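Local coordinates for putative NAD dependent dehydrogenase (Micromonospora echinospora, PDB 6NOR), which binds NAD and probably acts as an NAD-dependent oxidoreductase in the biosynthesis of the antibiotic gentamicin, at residues W305-I308 against R309-Y313; L198-H201 against A202-C206; T273-L276 against W277-M280. All coordinates share one frame; numbering follows the deposited sequence.

Contact 1: residues W305-I308 against R309-Y313; sequences WEWI and RNSGY. With NAD (nicotinamide-adenine-dinucleotide), chain G.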
loop_
_atom_site.group_PDB
_atom_site.type_symbol
_atom_site.label_atom_id
_atom_site.label_comp_id
_atom_site.label_asym_id
_atom_site.label_seq_id
_atom_site.Cartn_x
_atom_site.Cartn_y
_atom_site.Cartn_z
ATOM N N TRP A 305 2.622 8.270 -14.287
ATOM C CA TRP A 305 3.214 8.019 -15.602
ATOM C C TRP A 305 2.078 7.954 -16.617
ATOM O O TRP A 305 0.981 7.542 -16.279
ATOM C CB TRP A 305 4.051 6.726 -15.613
ATOM C CG TRP A 305 3.309 5.512 -15.134
ATOM C CD1 TRP A 305 3.118 5.131 -13.833
ATOM C CD2 TRP A 305 2.693 4.498 -15.941
ATOM N NE1 TRP A 305 2.390 3.960 -13.787
ATOM C CE2 TRP A 305 2.119 3.558 -15.068
ATOM C CE3 TRP A 305 2.563 4.309 -17.324
ATOM C CZ2 TRP A 305 1.424 2.443 -15.527
ATOM C CZ3 TRP A 305 1.863 3.211 -17.781
ATOM C CH2 TRP A 305 1.303 2.291 -16.885
ATOM N N GLU A 306 2.355 8.378 -17.848
ATOM C CA GLU A 306 1.392 8.415 -18.946
ATOM C C GLU A 306 -0.005 8.863 -18.531
ATOM O O GLU A 306 -0.985 8.155 -18.756
ATOM C CB GLU A 306 1.318 7.042 -19.624
ATOM C CG GLU A 306 2.517 6.725 -20.496
ATOM C CD GLU A 306 2.340 5.485 -21.372
ATOM O OE1 GLU A 306 1.490 4.622 -21.072
ATOM O OE2 GLU A 306 3.075 5.368 -22.374
ATOM N N TRP A 307 -0.105 10.053 -17.952
ATOM C CA TRP A 307 -1.361 10.463 -17.348
ATOM C C TRP A 307 -2.491 10.593 -18.374
ATOM O O TRP A 307 -3.639 10.310 -18.066
ATOM C CB TRP A 307 -1.173 11.762 -16.545
ATOM C CG TRP A 307 -1.005 13.024 -17.317
ATOM C CD1 TRP A 307 0.170 13.611 -17.703
ATOM C CD2 TRP A 307 -2.050 13.893 -17.766
ATOM N NE1 TRP A 307 -0.085 14.779 -18.384
ATOM C CE2 TRP A 307 -1.439 14.977 -18.430
ATOM C CE3 TRP A 307 -3.441 13.854 -17.671
ATOM C CZ2 TRP A 307 -2.172 16.008 -19.007
ATOM C CZ3 TRP A 307 -4.170 14.878 -18.241
ATOM C CH2 TRP A 307 -3.536 15.938 -18.912
ATOM N N ILE A 308 -2.162 10.970 -19.605
ATOM C CA ILE A 308 -3.178 11.130 -20.631
ATOM C C ILE A 308 -3.753 9.798 -21.078
ATOM O O ILE A 308 -4.959 9.614 -21.084
ATOM C CB ILE A 308 -2.629 11.868 -21.843
ATOM C CG1 ILE A 308 -2.203 13.284 -21.448
ATOM C CG2 ILE A 308 -3.671 11.923 -22.924
ATOM C CD1 ILE A 308 -1.715 14.145 -22.626
ATOM N N ARG A 309 -2.890 8.868 -21.451
ATOM C CA ARG A 309 -3.346 7.534 -21.790
ATOM C C ARG A 309 -4.022 6.825 -20.616
ATOM O O ARG A 309 -5.046 6.173 -20.769
ATOM C CB ARG A 309 -2.181 6.694 -22.287
ATOM C CG ARG A 309 -2.595 5.376 -22.886
ATOM C CD ARG A 309 -1.373 4.571 -23.337
ATOM N NE ARG A 309 -1.817 3.459 -24.159
ATOM C CZ ARG A 309 -2.315 2.325 -23.680
ATOM N NH1 ARG A 309 -2.404 2.129 -22.374
ATOM N NH2 ARG A 309 -2.719 1.378 -24.510
ATOM N N ASN A 310 -3.452 6.954 -19.432
ATOM C CA ASN A 310 -3.994 6.251 -18.294
ATOM C C ASN A 310 -5.315 6.830 -17.801
ATOM O O ASN A 310 -6.073 6.132 -17.154
ATOM C CB ASN A 310 -2.970 6.210 -17.173
ATOM C CG ASN A 310 -1.994 5.077 -17.342
ATOM O OD1 ASN A 310 -2.339 4.061 -17.906
ATOM N ND2 ASN A 310 -0.780 5.236 -16.845
ATOM N N SER A 311 -5.616 8.082 -18.142
ATOM C CA SER A 311 -6.923 8.657 -17.811
ATOM C C SER A 311 -7.993 8.287 -18.823
ATOM O O SER A 311 -9.156 8.614 -18.630
ATOM C CB SER A 311 -6.864 10.186 -17.720
ATOM O OG SER A 311 -6.063 10.635 -16.643
ATOM N N GLY A 312 -7.594 7.637 -19.912
ATOM C CA GLY A 312 -8.532 7.185 -20.919
ATOM C C GLY A 312 -8.742 8.069 -22.148
ATOM O O GLY A 312 -9.537 7.715 -23.014
ATOM N N TYR A 313 -8.051 9.204 -22.239
ATOM C CA TYR A 313 -8.303 10.145 -23.332
ATOM C C TYR A 313 -7.969 9.549 -24.692
ATOM O O TYR A 313 -8.679 9.783 -25.670
ATOM C CB TYR A 313 -7.511 11.428 -23.155
ATOM C CG TYR A 313 -7.874 12.195 -21.931
ATOM C CD1 TYR A 313 -9.101 12.817 -21.822
ATOM C CD2 TYR A 313 -6.982 12.308 -20.876
ATOM C CE1 TYR A 313 -9.429 13.512 -20.694
ATOM C CE2 TYR A 313 -7.297 13.001 -19.757
ATOM C CZ TYR A 313 -8.520 13.599 -19.661
ATOM O OH TYR A 313 -8.814 14.292 -18.530
HETATM P PA NAD G . -10.267 26.317 -19.908
HETATM O O1A NAD G . -10.740 27.569 -19.131
HETATM O O2A NAD G . -8.862 25.939 -19.629
HETATM O O5B NAD G . -10.411 26.585 -21.448
HETATM C C5B NAD G . -11.637 27.096 -21.939
HETATM C C4B NAD G . -11.316 27.684 -23.338
HETATM O O4B NAD G . -12.407 27.924 -24.007
HETATM C C3B NAD G . -10.633 29.022 -23.162
HETATM O O3B NAD G . -9.536 29.047 -23.973
HETATM C C2B NAD G . -11.694 30.056 -23.629
HETATM O O2B NAD G . -10.995 31.220 -24.201
HETATM C C1B NAD G . -12.296 29.416 -24.548
HETATM N N9A NAD G . -13.660 29.859 -24.771
HETATM C C8A NAD G . -14.566 30.356 -23.905
HETATM N N7A NAD G . -15.714 30.576 -24.591
HETATM C C5A NAD G . -15.516 30.222 -25.862
HETATM C C6A NAD G . -16.324 30.253 -26.960
HETATM N N6A NAD G . -17.632 30.679 -27.022
HETATM N N1A NAD G . -15.876 29.821 -28.130
HETATM C C2A NAD G . -14.603 29.371 -28.250
HETATM N N3A NAD G . -13.797 29.350 -27.161
HETATM C C4A NAD G . -14.250 29.767 -25.973
HETATM O O3 NAD G . -11.234 25.162 -19.536
HETATM P PN NAD G . -10.998 23.595 -19.697
HETATM O O1N NAD G . -10.245 23.207 -20.928
HETATM O O2N NAD G . -10.320 23.053 -18.450
HETATM O O5D NAD G . -12.440 22.968 -19.795
HETATM C C5D NAD G . -13.169 23.007 -21.007
HETATM C C4D NAD G . -14.187 21.849 -21.021
HETATM O O4D NAD G . -13.623 20.686 -20.866
HETATM C C3D NAD G . -15.173 21.983 -19.822
HETATM O O3D NAD G . -16.378 21.658 -20.229
HETATM C C2D NAD G . -14.613 21.003 -18.770
HETATM O O2D NAD G . -15.714 20.555 -17.872
HETATM C C1D NAD G . -14.136 20.026 -19.490
HETATM N N1N NAD G . -13.050 19.347 -18.848
HETATM C C2N NAD G . -12.983 17.962 -18.950
HETATM C C3N NAD G . -11.948 17.246 -18.345
HETATM C C7N NAD G . -11.960 15.714 -18.486
HETATM O O7N NAD G . -11.162 15.061 -17.924
HETATM N N7N NAD G . -12.966 15.097 -19.279
HETATM C C4N NAD G . -10.968 17.884 -17.619
HETATM C C5N NAD G . -11.023 19.275 -17.521
HETATM C C6N NAD G . -12.074 20.004 -18.138
HETATM O O HOH W 1 -1.186 3.384 -20.049
#
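Trp305 to Ile308 meet Asn310 to Tyr313 round the short helix 307-310, which closes in a Schellman motif: Gly312 takes a positive phi of 97°, and Tyr313 N reaches back to Ile308 O in a weak bond of 3.3 Å. Two firmer backbone bonds hold the turn, Asn310 N to Glu306 O at 2.8 Å and Ser311 N to Trp307 O at 3.0 Å. Ser311 OG also donates to Trp307 O, from the opposite face of that carbonyl.

The amide of Asn310 works at both ends. ND2 donates to Trp305 O at 3.0 Å and lies over one face of the Trp305 indole, toward its rim, with ring and amide planes 86° apart. OD1 accepts a hydrogen bond from a water that also donates to Glu306 OE1 and accepts one from Arg309 NH1. Glu306 and Arg309 run side by side, yet Glu306 OE1 pairs with Arg309 of the second subunit, and Arg309 NH1 with Glu306 of that subunit.

Packing falls to the rings. Trp307 CG stands between the backbone N and the carbonyl carbon (chi1 74°), which lays the indole over Ile308 CG1; Trp307 CZ3 touches Tyr313 CE2 at 3.9 Å. Tyr313 OH donates to NAD O7N over 2.5 Å. A phenylalanine here would probably leave O7N of the carboxamide without that donor and the group freer to turn. O7N lies at the edge of the tyrosine ring, in its plane.

Contact 2: residues L198-H201 against A202-C206; sequences LGWH and AVELC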
loop_
_atom_site.group_PDB
_atom_site.type_symbol
_atom_site.label_atom_id
_atom_site.label_comp_id
_atom_site.label_asym_id
_atom_site.label_seq_id
_atom_site.Cartn_x
_atom_site.Cartn_y
_atom_site.Cartn_z
ATOM N N LEU A 198 -16.960 17.009 -11.189
ATOM C CA LEU A 198 -16.392 15.717 -10.819
ATOM C C LEU A 198 -17.484 14.667 -10.732
ATOM O O LEU A 198 -17.269 13.498 -11.030
ATOM C CB LEU A 198 -15.649 15.800 -9.480
ATOM C CG LEU A 198 -14.565 16.870 -9.388
ATOM C CD1 LEU A 198 -13.948 16.878 -8.016
ATOM C CD2 LEU A 198 -13.490 16.675 -10.430
ATOM N N GLY A 199 -18.664 15.107 -10.324
ATOM C CA GLY A 199 -19.776 14.211 -10.126
ATOM C C GLY A 199 -20.213 13.612 -11.435
ATOM O O GLY A 199 -20.741 12.519 -11.448
ATOM N N TRP A 200 -20.004 14.325 -12.535
ATOM C CA TRP A 200 -20.252 13.740 -13.837
ATOM C C TRP A 200 -19.540 12.395 -13.969
ATOM O O TRP A 200 -20.153 11.392 -14.316
ATOM C CB TRP A 200 -19.797 14.656 -14.982
ATOM C CG TRP A 200 -20.073 14.009 -16.302
ATOM C CD1 TRP A 200 -19.325 13.043 -16.925
ATOM C CD2 TRP A 200 -21.199 14.231 -17.139
ATOM N NE1 TRP A 200 -19.915 12.666 -18.090
ATOM C CE2 TRP A 200 -21.067 13.389 -18.251
ATOM C CE3 TRP A 200 -22.302 15.083 -17.065
ATOM C CZ2 TRP A 200 -21.993 13.359 -19.270
ATOM C CZ3 TRP A 200 -23.215 15.056 -18.075
ATOM C CH2 TRP A 200 -23.060 14.203 -19.170
ATOM N N HIS A 201 -18.240 12.391 -13.705
ATOM C CA HIS A 201 -17.451 11.176 -13.815
ATOM C C HIS A 201 -17.823 10.130 -12.815
ATOM O O HIS A 201 -17.871 8.949 -13.128
ATOM C CB HIS A 201 -15.989 11.486 -13.633
ATOM C CG HIS A 201 -15.420 12.313 -14.723
ATOM N ND1 HIS A 201 -15.391 11.885 -16.028
ATOM C CD2 HIS A 201 -14.844 13.534 -14.713
ATOM C CE1 HIS A 201 -14.813 12.801 -16.776
ATOM N NE2 HIS A 201 -14.475 13.813 -16.000
ATOM N N ALA A 202 -18.056 10.562 -11.594
ATOM C CA ALA A 202 -18.331 9.620 -10.545
ATOM C C ALA A 202 -19.628 8.878 -10.884
ATOM O O ALA A 202 -19.701 7.661 -10.767
ATOM C CB ALA A 202 -18.419 10.318 -9.196
ATOM N N VAL A 203 -20.632 9.613 -11.351
ATOM C CA VAL A 203 -21.918 8.989 -11.659
ATOM C C VAL A 203 -21.798 8.067 -12.869
ATOM O O VAL A 203 -22.335 6.980 -12.864
ATOM C CB VAL A 203 -23.010 10.031 -11.893
ATOM C CG1 VAL A 203 -24.254 9.362 -12.414
ATOM C CG2 VAL A 203 -23.323 10.752 -10.583
ATOM N N GLU A 204 -21.055 8.474 -13.887
ATOM C CA GLU A 204 -20.884 7.612 -15.043
ATOM C C GLU A 204 -20.157 6.310 -14.646
ATOM O O GLU A 204 -20.579 5.219 -15.036
ATOM C CB GLU A 204 -20.130 8.345 -16.166
ATOM C CG GLU A 204 -20.141 7.614 -17.511
ATOM C CD GLU A 204 -19.655 8.471 -18.699
ATOM O OE1 GLU A 204 -19.047 9.537 -18.471
ATOM O OE2 GLU A 204 -19.880 8.068 -19.866
ATOM N N LEU A 205 -19.090 6.430 -13.853
ATOM C CA LEU A 205 -18.333 5.268 -13.380
ATOM C C LEU A 205 -19.182 4.330 -12.546
ATOM O O LEU A 205 -19.133 3.133 -12.759
ATOM C CB LEU A 205 -17.122 5.700 -12.571
ATOM C CG LEU A 205 -16.018 6.285 -13.441
ATOM C CD1 LEU A 205 -14.992 7.056 -12.607
ATOM C CD2 LEU A 205 -15.359 5.171 -14.259
ATOM N N CYS A 206 -19.967 4.873 -11.613
ATOM C CA CYS A 206 -20.880 4.055 -10.805
ATOM C C CYS A 206 -21.832 3.205 -11.642
ATOM O O CYS A 206 -21.893 1.992 -11.461
ATOM C CB CYS A 206 -21.731 4.918 -9.874
ATOM S SG CYS A 206 -21.039 5.310 -8.288
HETATM O O HOH W 2 -16.059 9.388 -17.106
#
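Glu204 reaches back along helix 199-209 to Trp200, one turn earlier, and its side chain is the one to follow. CB lies 3.6 Å from Trp200 O, the carbonyl that also accepts the helical bond from Glu204 N. CG stands anti to the backbone N (chi1 -169°), and the extended chain beyond carries the carboxylate to the indole of Trp200. There OE1 takes a weak, bent bond from Trp200 NE1, 3.3 Å long with 133° at the hydrogen; ring and carboxylate planes are 85° apart. A water donates to the same OE1 and lies 2.8 Å from His201 ND1, in the plane of the imidazole. OE2 turns to another partner, His141 NE2, so the carboxylate joins Trp200 and His141 directly, and His201 by way of the water.

His201 fits the last position of the GGGxxxDxxxH pattern known from Gfo/Idh/MocA enzymes. It lines the NAD pocket, with a weak hydrogen bond between its NE2 and Lys116 NZ and an edge-to-face stack on Phe145. Its carbonyl belongs to the helix: His201 O accepts from Leu205 N at 2.9 Å, while Leu205 CG rests 3.3 Å from that oxygen. Two residues earlier in the helix, Val203 CG2 lies 3.2 Å from Gly199 O.

Around this turn, Ala202, Val203 and Cys206 pack on Cys249 of strand 246-252, Leu205 on Val172 of strand 167-175, and Trp200 on Val340, Val341 and Leu344 of helix 334-353.

Contact 3: residues T273-L276 against W277-M280; sequences TADL and WQGM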
loop_
_atom_site.group_PDB
_atom_site.type_symbol
_atom_site.label_atom_id
_atom_site.label_comp_id
_atom_site.label_asym_id
_atom_site.label_seq_id
_atom_site.Cartn_x
_atom_site.Cartn_y
_atom_site.Cartn_z
ATOM N N THR A 273 -11.638 -3.315 -6.457
ATOM C CA THR A 273 -11.299 -1.906 -6.283
ATOM C C THR A 273 -10.210 -1.518 -7.240
ATOM O O THR A 273 -9.460 -2.369 -7.706
ATOM C CB THR A 273 -10.819 -1.537 -4.842
ATOM O OG1 THR A 273 -9.525 -2.092 -4.597
ATOM C CG2 THR A 273 -11.815 -1.994 -3.759
ATOM N N ALA A 274 -10.129 -0.228 -7.536
ATOM C CA ALA A 274 -9.115 0.281 -8.439
ATOM C C ALA A 274 -8.829 1.723 -8.083
ATOM O O ALA A 274 -9.718 2.473 -7.721
ATOM C CB ALA A 274 -9.551 0.148 -9.892
ATOM N N ASP A 275 -7.564 2.087 -8.180
ATOM C CA ASP A 275 -7.084 3.385 -7.771
ATOM C C ASP A 275 -6.246 3.973 -8.892
ATOM O O ASP A 275 -5.188 3.441 -9.231
ATOM C CB ASP A 275 -6.270 3.234 -6.480
ATOM C CG ASP A 275 -5.904 4.546 -5.848
ATOM O OD1 ASP A 275 -5.675 5.533 -6.579
ATOM O OD2 ASP A 275 -5.814 4.580 -4.602
ATOM N N LEU A 276 -6.710 5.068 -9.469
ATOM C CA LEU A 276 -6.034 5.647 -10.626
ATOM C C LEU A 276 -4.723 6.342 -10.268
ATOM O O LEU A 276 -3.657 5.919 -10.705
ATOM C CB LEU A 276 -6.952 6.631 -11.339
ATOM C CG LEU A 276 -6.439 7.187 -12.659
ATOM C CD1 LEU A 276 -6.145 6.057 -13.624
ATOM C CD2 LEU A 276 -7.424 8.171 -13.274
ATOM N N TRP A 277 -4.812 7.410 -9.487
ATOM C CA TRP A 277 -3.656 8.255 -9.183
ATOM C C TRP A 277 -2.746 7.719 -8.072
ATOM O O TRP A 277 -1.549 7.969 -8.112
ATOM C CB TRP A 277 -4.122 9.663 -8.822
ATOM C CG TRP A 277 -4.925 10.262 -9.928
ATOM C CD1 TRP A 277 -6.255 10.544 -9.924
ATOM C CD2 TRP A 277 -4.450 10.581 -11.229
ATOM N NE1 TRP A 277 -6.642 11.041 -11.144
ATOM C CE2 TRP A 277 -5.547 11.072 -11.966
ATOM C CE3 TRP A 277 -3.197 10.510 -11.848
ATOM C CZ2 TRP A 277 -5.424 11.507 -13.284
ATOM C CZ3 TRP A 277 -3.082 10.937 -13.161
ATOM C CH2 TRP A 277 -4.191 11.430 -13.861
ATOM N N GLN A 278 -3.299 6.975 -7.106
ATOM C CA GLN A 278 -2.480 6.382 -6.038
ATOM C C GLN A 278 -2.188 4.907 -6.318
ATOM O O GLN A 278 -1.660 4.214 -5.469
ATOM C CB GLN A 278 -3.151 6.511 -4.658
ATOM C CG GLN A 278 -3.184 7.919 -4.086
ATOM C CD GLN A 278 -4.139 8.847 -4.835
ATOM O OE1 GLN A 278 -5.335 8.568 -4.959
ATOM N NE2 GLN A 278 -3.608 9.947 -5.346
ATOM N N GLY A 279 -2.535 4.429 -7.506
ATOM C CA GLY A 279 -2.261 3.049 -7.860
ATOM C C GLY A 279 -1.352 2.903 -9.066
ATOM O O GLY A 279 -1.454 1.950 -9.826
ATOM N N MET A 280 -0.439 3.843 -9.245
ATOM C CA MET A 280 0.413 3.783 -10.406
ATOM C C MET A 280 1.722 3.050 -10.160
ATOM O O MET A 280 2.451 2.783 -11.099
ATOM C CB MET A 280 0.657 5.185 -10.939
ATOM C CG MET A 280 -0.158 5.358 -12.185
ATOM S SD MET A 280 -0.286 6.945 -12.921
ATOM C CE MET A 280 -1.845 6.764 -13.748
HETATM O O HOH W 3 -6.550 7.893 -7.027
HETATM O O HOH W 4 -6.442 7.231 -2.946
#
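Asp275 and Gln278 meet in the turn by which strand 270-275 leaves its sheet. Gln278 N donates to Asp275 OD1 over 2.8 Å, coming from above the carboxylate by 43°, and Gln278 CB lies over the same face, 3.3 Å from both Asp275 OD1 and OD2. The Asp275 CG is anti to the backbone N (chi1 -171°), which swings the carboxylate over the turn. Gln278 bends at chi2 and brings OE1 back toward the aspartate. Gln278 OE1 and Asp275 OD1, both acceptors, do not bond; a water donates to Asp275 OD2 and, at 2.7 Å, to Gln278 OE1. A second water accepts from Trp277 N at 3.1 Å and lies beside Asp275 OD1 and Gln278 OE1. The far end of the glutamine, NE2, is held by Glu259 O.

This is the edge of the mixed sheet of the Gfo/IDH/MocA C-terminal domain. Strand 270-275 is outermost within the chain, but Thr273 and Ala274 pair antiparallel with a strand of the second subunit, and the sheet continues across the interface.

On the apolar side, Leu276 and Trp277 lie alongside each other. Leu276 CD2 makes a CH-pi contact over the indole, 4.0 Å from the centroid of the five-membered ring of Trp277 and 29° off its normal. Met280 comes round the turn to place CE 3.6 Å from Leu276 O. Where the backbone folds back, Gly279 CA makes a CA-H...O contact of 3.3 Å with Asp275 O; a CB in this conformation would run into that oxygen. Lys150 NZ donates to the carbonyls of Asp275 and Gly279, gripping both limbs of the turn.

Overall arrangement
From the N terminus, contact 2 comes first, in the first turns of helix 199-209 against the large sheet. Contact 3 follows where edge strand 270-275 turns out of that sheet, and contact 1 closes the short helix 307-310 and leads into helix 313-326, which Tyr313 begins. All three are local turns, in series: none closes a long loop, nests or crosses. Contacts 3 and 1 touch: Trp305 NE1 lies 2.9 Å from Met280 O, Trp277 packs on Ser311, and both contacts reach the second subunit. Contact 2 stands apart, its centre about 18 Å from that of contact 1, yet His201 and Tyr313 both adjoin Asn144 and NAD, joining the C-terminal sheet domain to the nucleotide pocket.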